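Local coordinates for protein N-Acetyltransferase, PseH (Campylobacter jejuni subsp. jejuni PT14, PDB 4XPL) that transfers an acetyl group from acetyl coenzyme A to an amino sugar, very probably N-4 of the UDP-linked pseudaminic acid precursor used in flagellin glycosylation, at residues Val65-Gln70 with Gly99-Asn104; Phe87-Lys92 with Asn104-Tyr109; Glu22-Trp27 with Ile72-Phe77; Lys108-Ser113 with Asn117-Tyr122. The protein carries 8 engineered substitutions. All coordinates share one frame; numbering follows the deposited sequence.

Contact 1 of 4, residues Val65-Gln70 with Gly99-Asn104. With ACO (acetyl coenzyme *a), chain B.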
# COMPACT_ATOMS: atom_id res chain seq x y z
N VAL A 65 2.98 6.96 4.77
CA VAL A 65 2.16 7.13 5.97
C VAL A 65 2.99 7.65 7.14
O VAL A 65 4.02 7.07 7.48
CB VAL A 65 1.48 5.82 6.36
CG1 VAL A 65 0.57 6.02 7.64
CG2 VAL A 65 0.68 5.26 5.14
N PHE A 66 2.50 8.71 7.76
CA PHE A 66 3.13 9.31 8.89
C PHE A 66 2.27 9.14 10.16
O PHE A 66 1.03 9.22 10.13
CB PHE A 66 3.32 10.81 8.66
CG PHE A 66 4.37 11.16 7.61
CD1 PHE A 66 4.10 11.01 6.28
CD2 PHE A 66 5.59 11.70 7.98
CE1 PHE A 66 5.04 11.37 5.32
CE2 PHE A 66 6.55 12.03 7.04
CZ PHE A 66 6.25 11.84 5.69
N GLN A 67 2.97 8.95 11.27
CA GLN A 67 2.35 8.95 12.59
C GLN A 67 3.13 10.01 13.36
O GLN A 67 4.33 9.86 13.58
CB GLN A 67 2.47 7.56 13.22
CG GLN A 67 1.98 7.47 14.69
CD GLN A 67 2.28 6.11 15.32
OE1 GLN A 67 3.45 5.75 15.55
NE2 GLN A 67 1.22 5.34 15.62
N ASP A 68 2.46 11.12 13.66
CA ASP A 68 3.03 12.23 14.40
C ASP A 68 4.35 12.68 13.79
O ASP A 68 5.33 12.89 14.51
CB ASP A 68 3.26 11.83 15.87
N GLU A 69 4.37 12.85 12.46
CA GLU A 69 5.57 13.36 11.75
C GLU A 69 6.72 12.33 11.58
O GLU A 69 7.75 12.64 10.98
CB GLU A 69 6.08 14.66 12.35
CG GLU A 69 5.00 15.72 12.77
CD GLU A 69 4.23 16.39 11.61
OE1 GLU A 69 3.56 15.69 10.81
OE2 GLU A 69 4.27 17.65 11.53
N GLN A 70 6.50 11.10 12.04
CA GLN A 70 7.41 9.98 11.76
C GLN A 70 6.85 9.09 10.65
O GLN A 70 5.69 8.72 10.71
CB GLN A 70 7.58 9.13 13.02
CG GLN A 70 8.45 9.74 14.08
CD GLN A 70 9.86 9.96 13.60
OE1 GLN A 70 10.43 9.11 12.92
NE2 GLN A 70 10.44 11.11 13.94
N GLY A 99 1.48 -2.71 11.09
CA GLY A 99 0.57 -3.26 10.08
C GLY A 99 -0.89 -2.93 10.27
O GLY A 99 -1.57 -2.56 9.31
N GLN A 100 -1.37 -3.01 11.51
CA GLN A 100 -2.77 -2.67 11.81
C GLN A 100 -3.10 -1.21 11.52
O GLN A 100 -4.16 -0.91 10.99
CB GLN A 100 -3.15 -3.04 13.24
CG GLN A 100 -4.66 -2.85 13.54
CD GLN A 100 -5.55 -3.65 12.61
OE1 GLN A 100 -5.34 -4.85 12.43
NE2 GLN A 100 -6.58 -3.00 12.03
N ILE A 101 -2.17 -0.32 11.83
CA ILE A 101 -2.34 1.09 11.51
C ILE A 101 -2.45 1.30 10.01
O ILE A 101 -3.35 1.99 9.53
CB ILE A 101 -1.15 1.92 12.02
CG1 ILE A 101 -1.11 1.82 13.55
CG2 ILE A 101 -1.30 3.36 11.51
CD1 ILE A 101 0.01 2.62 14.25
N LEU A 102 -1.54 0.68 9.27
CA LEU A 102 -1.59 0.75 7.82
C LEU A 102 -2.88 0.18 7.25
O LEU A 102 -3.46 0.76 6.32
CB LEU A 102 -0.38 0.07 7.18
CG LEU A 102 1.02 0.49 7.62
CD1 LEU A 102 2.13 -0.31 6.90
CD2 LEU A 102 1.20 2.02 7.44
N MET A 103 -3.33 -0.93 7.83
CA MET A 103 -4.60 -1.57 7.43
C MET A 103 -5.80 -0.67 7.73
O MET A 103 -6.72 -0.53 6.91
CB MET A 103 -4.79 -2.93 8.13
CG MET A 103 -3.91 -4.05 7.63
SD MET A 103 -4.08 -4.37 5.85
CE MET A 103 -5.83 -4.80 5.77
N ASN A 104 -5.82 -0.04 8.90
CA ASN A 104 -6.87 0.94 9.19
C ASN A 104 -6.92 2.03 8.13
O ASN A 104 -8.00 2.41 7.70
CB ASN A 104 -6.68 1.64 10.56
CG ASN A 104 -6.94 0.72 11.75
OD1 ASN A 104 -7.67 -0.30 11.65
ND2 ASN A 104 -6.33 1.07 12.90
N1A ACO B . 1.42 -17.11 11.60
C2A ACO B . 0.39 -16.34 12.02
N3A ACO B . 0.57 -15.08 12.48
C4A ACO B . 1.80 -14.50 12.55
C5A ACO B . 2.97 -15.27 12.10
C6A ACO B . 2.70 -16.66 11.61
N6A ACO B . 3.71 -17.46 11.18
N7A ACO B . 4.04 -14.47 12.28
C8A ACO B . 3.60 -13.28 12.79
N9A ACO B . 2.25 -13.31 12.95
C1B ACO B . 1.36 -12.22 13.46
C2B ACO B . 1.96 -11.39 14.59
O2B ACO B . 1.90 -12.08 15.84
C3B ACO B . 1.07 -10.17 14.54
O3B ACO B . -0.11 -10.46 15.29
P3B ACO B . -1.15 -9.33 15.81
O7A ACO B . -1.70 -8.66 14.56
O8A ACO B . -2.20 -10.17 16.51
O9A ACO B . -0.35 -8.43 16.73
C4B ACO B . 0.76 -9.99 13.05
O4B ACO B . 1.00 -11.27 12.44
C5B ACO B . 1.62 -8.89 12.41
O5B ACO B . 3.01 -9.08 12.73
P1A ACO B . 4.04 -7.88 13.07
O1A ACO B . 5.42 -8.43 13.29
O2A ACO B . 3.42 -6.94 14.08
O3A ACO B . 4.25 -7.16 11.64
P2A ACO B . 3.67 -5.72 11.27
O4A ACO B . 2.24 -5.62 11.74
O5A ACO B . 4.66 -4.70 11.78
O6A ACO B . 3.81 -5.70 9.66
CBP ACO B . 3.48 -6.20 7.39
CCP ACO B . 3.10 -6.59 8.80
CDP ACO B . 3.05 -4.72 7.16
CEP ACO B . 2.76 -7.13 6.41
CAP ACO B . 5.00 -6.37 7.27
OAP ACO B . 5.39 -7.73 7.59
C9P ACO B . 5.52 -6.02 5.91
O9P ACO B . 5.65 -4.85 5.56
N8P ACO B . 5.86 -7.06 5.14
C7P ACO B . 6.48 -6.88 3.83
C6P ACO B . 5.48 -6.29 2.82
C5P ACO B . 4.28 -7.19 2.63
O5P ACO B . 4.39 -8.42 2.64
N4P ACO B . 3.10 -6.60 2.41
C3P ACO B . 1.94 -7.40 1.97
C2P ACO B . 1.99 -7.63 0.44
S1P ACO B . 1.74 -6.04 -0.33
C ACO B . 3.24 -5.51 -0.83
O ACO B . 4.25 -6.18 -0.59
CH3 ACO B . 3.30 -4.18 -1.55
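The flat carboxamide of Gln67 meets Ile101 by its nitrogen end: NE2 lies 3.3 Å from Ile101 CD1, with the methyl tilted well out of the amide plane, so it sits neither squarely over a face nor at an edge. The two side chains cross at about a right angle. Gln67 gets there with CG anti to the backbone N (chi1 174°) and an extended chain beyond, which carries the amide from the end of the strand over to the helix. This is the outer, purely van der Waals half of the contact. Deeper in, Leu102 puts its CD2 methyl against the branch point of Val65, 4.0 Å from both CB and CG2. Beyond Gln67 the chain reverses in a type I' turn closed by Gln67 N to Gln70 O and Gln70 N to Gln67 O, so the helix leans on the end of a hairpin strand, just before the turn. On another side of the helix, Gln100 NE2 donates to Asn104 OD1 (2.9 Å) from above that carbonyl's plane, and also bonds Asn137. At the first turn, Gly99 N makes a weak hydrogen bond of 3.1 Å to O4A in the pyrophosphate of acetyl coenzyme A; Gly97 N also hydrogen-bonds the cofactor. A helix start preceded by a glycine-containing loop and facing the cofactor's pyrophosphate is the hallmark of the GNAT fold.

Contact 2 of 4, residues Phe87-Lys92 with Asn104-Tyr109. With ACO (acetyl coenzyme *a), chain B.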
# COMPACT_ATOMS: atom_id res chain seq x y z
N PHE A 87 -4.87 -3.54 -3.16
CA PHE A 87 -4.03 -2.79 -2.28
C PHE A 87 -2.80 -3.56 -1.87
O PHE A 87 -2.73 -4.80 -1.97
CB PHE A 87 -4.79 -2.36 -1.01
CG PHE A 87 -5.03 -3.47 -0.04
CD1 PHE A 87 -6.18 -4.23 -0.12
CD2 PHE A 87 -4.10 -3.77 0.93
CE1 PHE A 87 -6.40 -5.25 0.74
CE2 PHE A 87 -4.31 -4.81 1.81
CZ PHE A 87 -5.46 -5.55 1.72
N GLY A 88 -1.85 -2.79 -1.36
CA GLY A 88 -0.61 -3.30 -0.82
C GLY A 88 -0.15 -2.42 0.33
O GLY A 88 -0.65 -1.29 0.51
N LEU A 89 0.75 -2.95 1.14
CA LEU A 89 1.29 -2.21 2.30
C LEU A 89 2.69 -2.71 2.60
O LEU A 89 3.05 -3.85 2.23
CB LEU A 89 0.38 -2.38 3.52
CG LEU A 89 0.36 -3.69 4.29
CD1 LEU A 89 -0.26 -3.57 5.69
CD2 LEU A 89 -0.36 -4.73 3.48
N TYR A 90 3.48 -1.83 3.19
CA TYR A 90 4.84 -2.14 3.51
C TYR A 90 5.24 -1.35 4.76
O TYR A 90 5.22 -0.11 4.74
CB TYR A 90 5.73 -1.81 2.30
CG TYR A 90 7.08 -2.48 2.33
CD1 TYR A 90 8.11 -1.96 3.08
CD2 TYR A 90 7.33 -3.64 1.59
CE1 TYR A 90 9.35 -2.56 3.12
CE2 TYR A 90 8.59 -4.25 1.63
CZ TYR A 90 9.59 -3.70 2.41
OH TYR A 90 10.84 -4.27 2.47
N ALA A 91 5.59 -2.04 5.84
CA ALA A 91 6.03 -1.34 7.06
C ALA A 91 7.46 -0.83 6.87
O ALA A 91 8.28 -1.47 6.19
CB ALA A 91 5.94 -2.25 8.31
N LYS A 92 7.77 0.32 7.43
CA LYS A 92 9.14 0.78 7.52
C LYS A 92 9.89 -0.39 8.18
O LYS A 92 9.39 -0.96 9.16
CB LYS A 92 9.23 2.09 8.33
CG LYS A 92 10.62 2.74 8.41
CD LYS A 92 10.53 4.15 9.00
CE LYS A 92 11.83 4.93 8.85
NZ LYS A 92 12.96 4.27 9.57
N ASN A 104 -5.82 -0.04 8.90
CA ASN A 104 -6.87 0.94 9.19
C ASN A 104 -6.92 2.03 8.13
O ASN A 104 -8.00 2.41 7.70
CB ASN A 104 -6.68 1.64 10.56
CG ASN A 104 -6.94 0.72 11.75
OD1 ASN A 104 -7.67 -0.30 11.65
ND2 ASN A 104 -6.33 1.07 12.90
N GLU A 105 -5.76 2.58 7.79
CA GLU A 105 -5.69 3.62 6.77
C GLU A 105 -6.13 3.16 5.39
O GLU A 105 -6.80 3.90 4.66
CB GLU A 105 -4.28 4.20 6.68
CG GLU A 105 -3.83 4.93 7.92
CD GLU A 105 -4.78 6.06 8.33
OE1 GLU A 105 -5.09 6.91 7.47
OE2 GLU A 105 -5.19 6.09 9.50
N ILE A 106 -5.73 1.95 5.01
CA ILE A 106 -6.11 1.38 3.73
C ILE A 106 -7.63 1.27 3.62
O ILE A 106 -8.22 1.68 2.62
CB ILE A 106 -5.47 -0.03 3.50
CG1 ILE A 106 -3.99 0.12 3.11
CG2 ILE A 106 -6.24 -0.83 2.39
CD1 ILE A 106 -3.13 -1.03 3.50
N ILE A 107 -8.26 0.69 4.64
CA ILE A 107 -9.70 0.46 4.62
C ILE A 107 -10.47 1.77 4.66
O ILE A 107 -11.42 1.98 3.85
CB ILE A 107 -10.12 -0.54 5.76
CG1 ILE A 107 -9.43 -1.89 5.54
CG2 ILE A 107 -11.61 -0.67 5.82
CD1 ILE A 107 -9.54 -2.87 6.69
N LYS A 108 -10.08 2.67 5.56
CA LYS A 108 -10.69 3.98 5.61
C LYS A 108 -10.60 4.71 4.27
O LYS A 108 -11.60 5.19 3.74
CB LYS A 108 -10.06 4.83 6.74
CG LYS A 108 -10.73 6.17 6.94
CD LYS A 108 -10.17 6.90 8.19
CE LYS A 108 -10.84 8.26 8.39
NZ LYS A 108 -10.51 8.87 9.73
N TYR A 109 -9.40 4.79 3.71
CA TYR A 109 -9.21 5.51 2.45
C TYR A 109 -10.00 4.87 1.32
O TYR A 109 -10.66 5.55 0.54
CB TYR A 109 -7.72 5.58 2.06
CG TYR A 109 -7.50 6.57 0.94
CD1 TYR A 109 -7.29 7.90 1.21
CD2 TYR A 109 -7.46 6.15 -0.39
CE1 TYR A 109 -7.11 8.83 0.19
CE2 TYR A 109 -7.28 7.07 -1.42
CZ TYR A 109 -7.09 8.40 -1.13
OH TYR A 109 -6.88 9.32 -2.14
N1A ACO B . 1.42 -17.11 11.60
C2A ACO B . 0.39 -16.34 12.02
N3A ACO B . 0.57 -15.08 12.48
C4A ACO B . 1.80 -14.50 12.55
C5A ACO B . 2.97 -15.27 12.10
C6A ACO B . 2.70 -16.66 11.61
N6A ACO B . 3.71 -17.46 11.18
N7A ACO B . 4.04 -14.47 12.28
C8A ACO B . 3.60 -13.28 12.79
N9A ACO B . 2.25 -13.31 12.95
C1B ACO B . 1.36 -12.22 13.46
C2B ACO B . 1.96 -11.39 14.59
O2B ACO B . 1.90 -12.08 15.84
C3B ACO B . 1.07 -10.17 14.54
O3B ACO B . -0.11 -10.46 15.29
P3B ACO B . -1.15 -9.33 15.81
O7A ACO B . -1.70 -8.66 14.56
O8A ACO B . -2.20 -10.17 16.51
O9A ACO B . -0.35 -8.43 16.73
C4B ACO B . 0.76 -9.99 13.05
O4B ACO B . 1.00 -11.27 12.44
C5B ACO B . 1.62 -8.89 12.41
O5B ACO B . 3.01 -9.08 12.73
P1A ACO B . 4.04 -7.88 13.07
O1A ACO B . 5.42 -8.43 13.29
O2A ACO B . 3.42 -6.94 14.08
O3A ACO B . 4.25 -7.16 11.64
P2A ACO B . 3.67 -5.72 11.27
O4A ACO B . 2.24 -5.62 11.74
O5A ACO B . 4.66 -4.70 11.78
O6A ACO B . 3.81 -5.70 9.66
CBP ACO B . 3.48 -6.20 7.39
CCP ACO B . 3.10 -6.59 8.80
CDP ACO B . 3.05 -4.72 7.16
CEP ACO B . 2.76 -7.13 6.41
CAP ACO B . 5.00 -6.37 7.27
OAP ACO B . 5.39 -7.73 7.59
C9P ACO B . 5.52 -6.02 5.91
O9P ACO B . 5.65 -4.85 5.56
N8P ACO B . 5.86 -7.06 5.14
C7P ACO B . 6.48 -6.88 3.83
C6P ACO B . 5.48 -6.29 2.82
C5P ACO B . 4.28 -7.19 2.63
O5P ACO B . 4.39 -8.42 2.64
N4P ACO B . 3.10 -6.60 2.41
C3P ACO B . 1.94 -7.40 1.97
C2P ACO B . 1.99 -7.63 0.44
S1P ACO B . 1.74 -6.04 -0.33
C ACO B . 3.24 -5.51 -0.83
O ACO B . 4.25 -6.18 -0.59
CH3 ACO B . 3.30 -4.18 -1.55
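Strand 87-91, carrying Phe87 and Leu89, runs nearly antiparallel to helix segment 104-109, at 152° and with the axes 9.9 Å apart, and Ile106 bridges the two segments. Its CG2 lies over one face of the Phe87 ring as a CH-pi contact, 4.1 Å from the centroid and 25° off the normal. It is displaced toward the CG side, and Phe87 CG is 3.8 Å from it. CD1 also meets Phe87 CD2 and extends along the strand to Leu89 CB at 3.8 Å, touching the Gly88 carbonyl oxygen on the way. With Phe87 CG in the crowded position between backbone N and carbonyl carbon (chi1 74°), the ring is placed under Ile106 CG2, and the two side chains cross at about a right angle. Tyr134 meets the same ring edge-to-face.

The strand's backbone also serves the cofactor. Leu89 O accepts a hydrogen bond from N4P of acetyl coenzyme A at 2.8 Å, and Ala91 N donates to O9P at 2.8 Å in an almost straight bond. Gly88, with no side chain in the way, brings its CA to 3.6 Å from the thioester sulfur S1P, while Tyr90 CD2 lies 3.5 Å from C6P. Pantetheine pairing with the backbone of this strand, while a helix packs on hydrophobic residues of the same strand, is characteristic of the acetyl coenzyme A site of GNAT enzymes.

Contact 3 of 4, residues Glu22-Trp27 with Ile72-Phe77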
# COMPACT_ATOMS: atom_id res chain seq x y z
N GLU A 22 14.78 8.91 -1.84
CA GLU A 22 16.03 8.26 -1.43
C GLU A 22 15.76 7.19 -0.35
O GLU A 22 16.09 6.01 -0.53
CB GLU A 22 16.99 9.33 -0.89
CG GLU A 22 18.32 8.84 -0.35
CD GLU A 22 19.32 8.48 -1.45
OE1 GLU A 22 20.46 8.14 -1.06
OE2 GLU A 22 19.01 8.55 -2.66
N LEU A 23 15.13 7.63 0.74
CA LEU A 23 14.85 6.77 1.90
C LEU A 23 14.04 5.52 1.56
O LEU A 23 14.47 4.41 1.83
CB LEU A 23 14.11 7.58 2.98
CG LEU A 23 13.79 6.93 4.33
CD1 LEU A 23 15.02 6.87 5.22
CD2 LEU A 23 12.67 7.69 5.04
N ILE A 24 12.85 5.70 0.99
CA ILE A 24 11.89 4.60 0.94
C ILE A 24 12.25 3.53 -0.07
O ILE A 24 11.95 2.36 0.16
CB ILE A 24 10.41 5.06 0.80
CG1 ILE A 24 10.11 5.62 -0.57
CG2 ILE A 24 10.05 6.09 1.90
CD1 ILE A 24 8.71 6.23 -0.63
N PHE A 25 12.91 3.90 -1.17
CA PHE A 25 13.22 2.90 -2.21
C PHE A 25 14.37 1.99 -1.78
O PHE A 25 14.57 0.93 -2.36
CB PHE A 25 13.44 3.56 -3.57
CG PHE A 25 12.16 4.02 -4.23
CD1 PHE A 25 11.43 3.16 -5.04
CD2 PHE A 25 11.67 5.31 -4.03
CE1 PHE A 25 10.25 3.57 -5.65
CE2 PHE A 25 10.48 5.74 -4.61
CZ PHE A 25 9.76 4.87 -5.43
N LYS A 26 15.09 2.40 -0.73
CA LYS A 26 16.11 1.57 -0.08
C LYS A 26 15.57 0.52 0.89
O LYS A 26 16.33 -0.34 1.32
CB LYS A 26 17.08 2.46 0.70
CG LYS A 26 18.02 3.27 -0.16
CD LYS A 26 18.83 4.22 0.72
CE LYS A 26 19.95 4.88 -0.06
NZ LYS A 26 20.57 5.96 0.76
N TRP A 27 14.30 0.60 1.29
CA TRP A 27 13.77 -0.37 2.24
C TRP A 27 13.94 -1.78 1.71
O TRP A 27 13.65 -2.04 0.54
CB TRP A 27 12.29 -0.10 2.55
CG TRP A 27 12.02 1.15 3.34
CD1 TRP A 27 12.94 1.95 3.96
CD2 TRP A 27 10.74 1.71 3.64
NE1 TRP A 27 12.31 2.99 4.60
CE2 TRP A 27 10.96 2.86 4.43
CE3 TRP A 27 9.43 1.36 3.32
CZ2 TRP A 27 9.92 3.67 4.87
CZ3 TRP A 27 8.39 2.15 3.79
CH2 TRP A 27 8.65 3.29 4.57
N ILE A 72 5.96 5.68 9.03
CA ILE A 72 5.76 4.32 9.51
C ILE A 72 5.57 3.25 8.44
O ILE A 72 5.69 2.06 8.73
CB ILE A 72 4.62 4.24 10.55
CG1 ILE A 72 3.27 4.71 10.00
CG2 ILE A 72 5.05 5.12 11.82
CD1 ILE A 72 2.06 4.16 10.84
N GLY A 73 5.30 3.66 7.20
CA GLY A 73 5.19 2.70 6.11
C GLY A 73 4.64 3.34 4.87
O GLY A 73 4.50 4.58 4.79
N VAL A 74 4.36 2.48 3.90
CA VAL A 74 3.75 2.88 2.63
C VAL A 74 2.50 2.04 2.42
O VAL A 74 2.46 0.82 2.74
CB VAL A 74 4.76 2.66 1.47
CG1 VAL A 74 4.07 2.60 0.06
CG2 VAL A 74 5.88 3.70 1.53
N ILE A 75 1.49 2.67 1.85
CA ILE A 75 0.33 1.93 1.37
C ILE A 75 0.04 2.26 -0.07
O ILE A 75 0.46 3.29 -0.56
CB ILE A 75 -0.93 2.20 2.27
CG1 ILE A 75 -1.34 3.66 2.25
CG2 ILE A 75 -0.68 1.70 3.70
CD1 ILE A 75 -2.71 3.94 2.95
N ASP A 76 -0.65 1.36 -0.77
CA ASP A 76 -0.96 1.58 -2.14
C ASP A 76 -2.26 0.95 -2.54
O ASP A 76 -2.73 -0.07 -1.94
CB ASP A 76 0.18 1.13 -3.09
CG ASP A 76 0.32 -0.35 -3.18
OD1 ASP A 76 -0.35 -0.96 -4.04
OD2 ASP A 76 1.11 -0.90 -2.39
N PHE A 77 -2.83 1.58 -3.56
CA PHE A 77 -4.08 1.16 -4.18
C PHE A 77 -3.84 1.13 -5.68
O PHE A 77 -3.37 2.10 -6.24
CB PHE A 77 -5.17 2.16 -3.83
CG PHE A 77 -5.30 2.46 -2.37
CD1 PHE A 77 -4.56 3.48 -1.78
CD2 PHE A 77 -6.20 1.76 -1.59
CE1 PHE A 77 -4.68 3.75 -0.44
CE2 PHE A 77 -6.36 2.05 -0.27
CZ PHE A 77 -5.60 3.03 0.33
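Trp27 makes the tight part of this contact. The far end of its six-membered ring drops onto strand 72-77, with CZ3 at 3.7 Å from Val74 CG2 and CH2 at 3.8 Å from Gly73 CA. Both approach the indole obliquely. At Gly73 CA the ring meets the main chain directly. With CG beside its backbone N (chi1 -69°), Trp27 turns the indole back beneath its own helix, so that Ile24 CA lies over one face, 3.9 Å above the plane. Ile24 itself barely joins in: its CD1 stops 4.4 Å from Val74 CG2, and the side chain packs also on Phe13, Leu16 and Leu64. In this GNAT domain, helix 18-25 and the residues after it thus lie on one side of the central sheet, while Ile72 and Ile75 of the same strand pack on helix 99-114. Tyr90 and Pro93 continue the apolar surroundings of the indole. Away from the strand the chemistry turns polar. Lys26, exposed to solvent, forms a salt bridge with Glu22 one helical turn back, NZ to OE1 at 2.8 Å, approaching from above the carboxylate plane, and Glu22 OE2 is hydrogen-bonded to Thr39 OG1.

Contact 4 of 4, residues Lys108-Ser113 with Asn117-Tyr122. Engineered in segment 108-113: Ser113 (natural residue Asn).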
# COMPACT_ATOMS: atom_id res chain seq x y z
N LYS A 108 -10.08 2.67 5.56
CA LYS A 108 -10.69 3.98 5.61
C LYS A 108 -10.60 4.71 4.27
O LYS A 108 -11.60 5.19 3.74
CB LYS A 108 -10.06 4.83 6.74
CG LYS A 108 -10.73 6.17 6.94
CD LYS A 108 -10.17 6.90 8.19
CE LYS A 108 -10.84 8.26 8.39
NZ LYS A 108 -10.51 8.87 9.73
N TYR A 109 -9.40 4.79 3.71
CA TYR A 109 -9.21 5.51 2.45
C TYR A 109 -10.00 4.87 1.32
O TYR A 109 -10.66 5.55 0.54
CB TYR A 109 -7.72 5.58 2.06
CG TYR A 109 -7.50 6.57 0.94
CD1 TYR A 109 -7.29 7.90 1.21
CD2 TYR A 109 -7.46 6.15 -0.39
CE1 TYR A 109 -7.11 8.83 0.19
CE2 TYR A 109 -7.28 7.07 -1.42
CZ TYR A 109 -7.09 8.40 -1.13
OH TYR A 109 -6.88 9.32 -2.14
N ALA A 110 -9.95 3.57 1.21
CA ALA A 110 -10.72 2.88 0.17
C ALA A 110 -12.23 3.10 0.29
O ALA A 110 -12.91 3.42 -0.69
CB ALA A 110 -10.42 1.39 0.20
N PHE A 111 -12.76 2.94 1.50
CA PHE A 111 -14.20 3.06 1.71
C PHE A 111 -14.69 4.51 1.72
O PHE A 111 -15.74 4.79 1.19
CB PHE A 111 -14.63 2.36 3.01
CG PHE A 111 -14.61 0.85 2.95
CD1 PHE A 111 -14.44 0.16 1.77
CD2 PHE A 111 -14.81 0.13 4.12
CE1 PHE A 111 -14.44 -1.24 1.74
CE2 PHE A 111 -14.81 -1.29 4.10
CZ PHE A 111 -14.62 -1.95 2.91
N GLU A 112 -13.92 5.42 2.32
CA GLU A 112 -14.37 6.79 2.51
C GLU A 112 -13.93 7.77 1.41
O GLU A 112 -14.69 8.70 1.08
CB GLU A 112 -13.92 7.34 3.88
CG GLU A 112 -14.56 6.61 5.07
CD GLU A 112 -14.26 7.27 6.41
OE1 GLU A 112 -13.84 8.46 6.44
OE2 GLU A 112 -14.45 6.59 7.45
N SER A 113 -12.74 7.59 0.87
CA SER A 113 -12.18 8.50 -0.13
C SER A 113 -12.35 7.97 -1.55
O SER A 113 -12.92 8.65 -2.39
CB SER A 113 -10.73 8.79 0.20
OG SER A 113 -10.67 9.56 1.39
N ASN A 117 -16.71 -0.42 -3.10
CA ASN A 117 -17.39 -1.40 -2.25
C ASN A 117 -16.53 -2.61 -1.90
O ASN A 117 -16.78 -3.26 -0.87
CB ASN A 117 -18.68 -1.89 -2.87
CG ASN A 117 -19.53 -2.68 -1.87
OD1 ASN A 117 -19.63 -2.28 -0.69
ND2 ASN A 117 -20.07 -3.81 -2.30
N THR A 118 -15.58 -2.95 -2.78
CA THR A 118 -14.74 -4.13 -2.58
C THR A 118 -13.23 -3.80 -2.59
O THR A 118 -12.72 -3.21 -3.54
CB THR A 118 -15.06 -5.19 -3.67
OG1 THR A 118 -16.48 -5.43 -3.67
CG2 THR A 118 -14.32 -6.52 -3.41
N LEU A 119 -12.55 -4.22 -1.53
CA LEU A 119 -11.10 -4.17 -1.38
C LEU A 119 -10.53 -5.55 -1.59
O LEU A 119 -10.95 -6.50 -0.93
CB LEU A 119 -10.70 -3.70 0.03
CG LEU A 119 -10.03 -2.38 0.27
CD1 LEU A 119 -9.62 -2.34 1.76
CD2 LEU A 119 -8.81 -2.07 -0.64
N LYS A 120 -9.56 -5.66 -2.48
CA LYS A 120 -8.97 -6.94 -2.83
C LYS A 120 -7.44 -6.92 -2.69
O LYS A 120 -6.78 -5.88 -2.82
CB LYS A 120 -9.33 -7.33 -4.27
CG LYS A 120 -10.84 -7.27 -4.57
CD LYS A 120 -11.12 -7.57 -6.05
CE LYS A 120 -10.68 -6.40 -6.93
NZ LYS A 120 -10.50 -6.79 -8.34
N ALA A 121 -6.88 -8.08 -2.42
CA ALA A 121 -5.43 -8.23 -2.44
C ALA A 121 -5.09 -9.65 -2.81
O ALA A 121 -5.94 -10.54 -2.76
CB ALA A 121 -4.81 -7.89 -1.08
N TYR A 122 -3.83 -9.86 -3.17
CA TYR A 122 -3.28 -11.20 -3.29
C TYR A 122 -1.89 -11.22 -2.66
O TYR A 122 -1.19 -10.20 -2.67
CB TYR A 122 -3.24 -11.68 -4.74
CG TYR A 122 -2.44 -10.81 -5.66
CD1 TYR A 122 -2.97 -9.61 -6.14
CD2 TYR A 122 -1.15 -11.18 -6.06
CE1 TYR A 122 -2.24 -8.79 -6.99
CE2 TYR A 122 -0.40 -10.35 -6.91
CZ TYR A 122 -0.96 -9.16 -7.37
OH TYR A 122 -0.26 -8.33 -8.22
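Behind Ala110 and Phe111, the two helix residues that touch strand 118-122 and its approach, the shortest polar bond is a main-chain one: Glu112 N to Lys108 O, 2.7 Å. It is followed by Ser113 N to Tyr109 O at 2.9 Å. The helix also has a wider pi-type turn over 109-113. Across the contact nothing polar forms. The Ala110 methyl points at the strand and seats against the isopropyl end of Leu119, with CB 3.8 Å from CG and 3.9 Å from CD2, while CD1 lies slightly further off. Leu119 adopts an unusual first torsion (chi1 -112°), away from the staggered positions, and its side chain also packs on Ile106, Ile107 and Phe139, so Ala110 is one of several neighbours. Next along the helix, Phe111 places CG beside its backbone N (chi1 -73°), and the ring reaches obliquely to the Asn117 carbonyl, CE1 to O 4.0 Å. Leu153 and Gln155 of the final strand region also touch this ring. The side-chain amide of Asn117 looks elsewhere: its OD1 accepts from Ser156 N, linking the residue just before the strand to the last modelled residue. On the outer side, CB of the engineered Ser113 lies over one face of the Tyr109 ring, 3.6 Å above it. The alanine methyl against the leucine branch brings the end of helix 99-114 close to the strand it leads into. It is the return step of a beta-alpha-beta crossover, whose strands 84-91 and 118-124 run parallel as neighbours in the central GNAT sheet.

Contacts 1, 2 and 4 follow helix 99-114 from start to end against successive parts of one sheet, whereas contact 3 brings the N-terminal helix region against strand 70-78. Contacts 2 and 3 are buried, and strands 70-78 and 84-91 pair directly through Tyr90 O to Val74 N; contacts 1 and 4 are partly buried. All four meet across their segments by apolar or van der Waals contact. Polar groups lie beside them, bound mainly to the cofactor in contacts 1 and 2, weakly at the pyrophosphate and firmly along pantetheine, and to other side chains or main chain in contacts 3 and 4. Leu119 of contact 4 joins the core of contact 2 through Phe87 and Ile106.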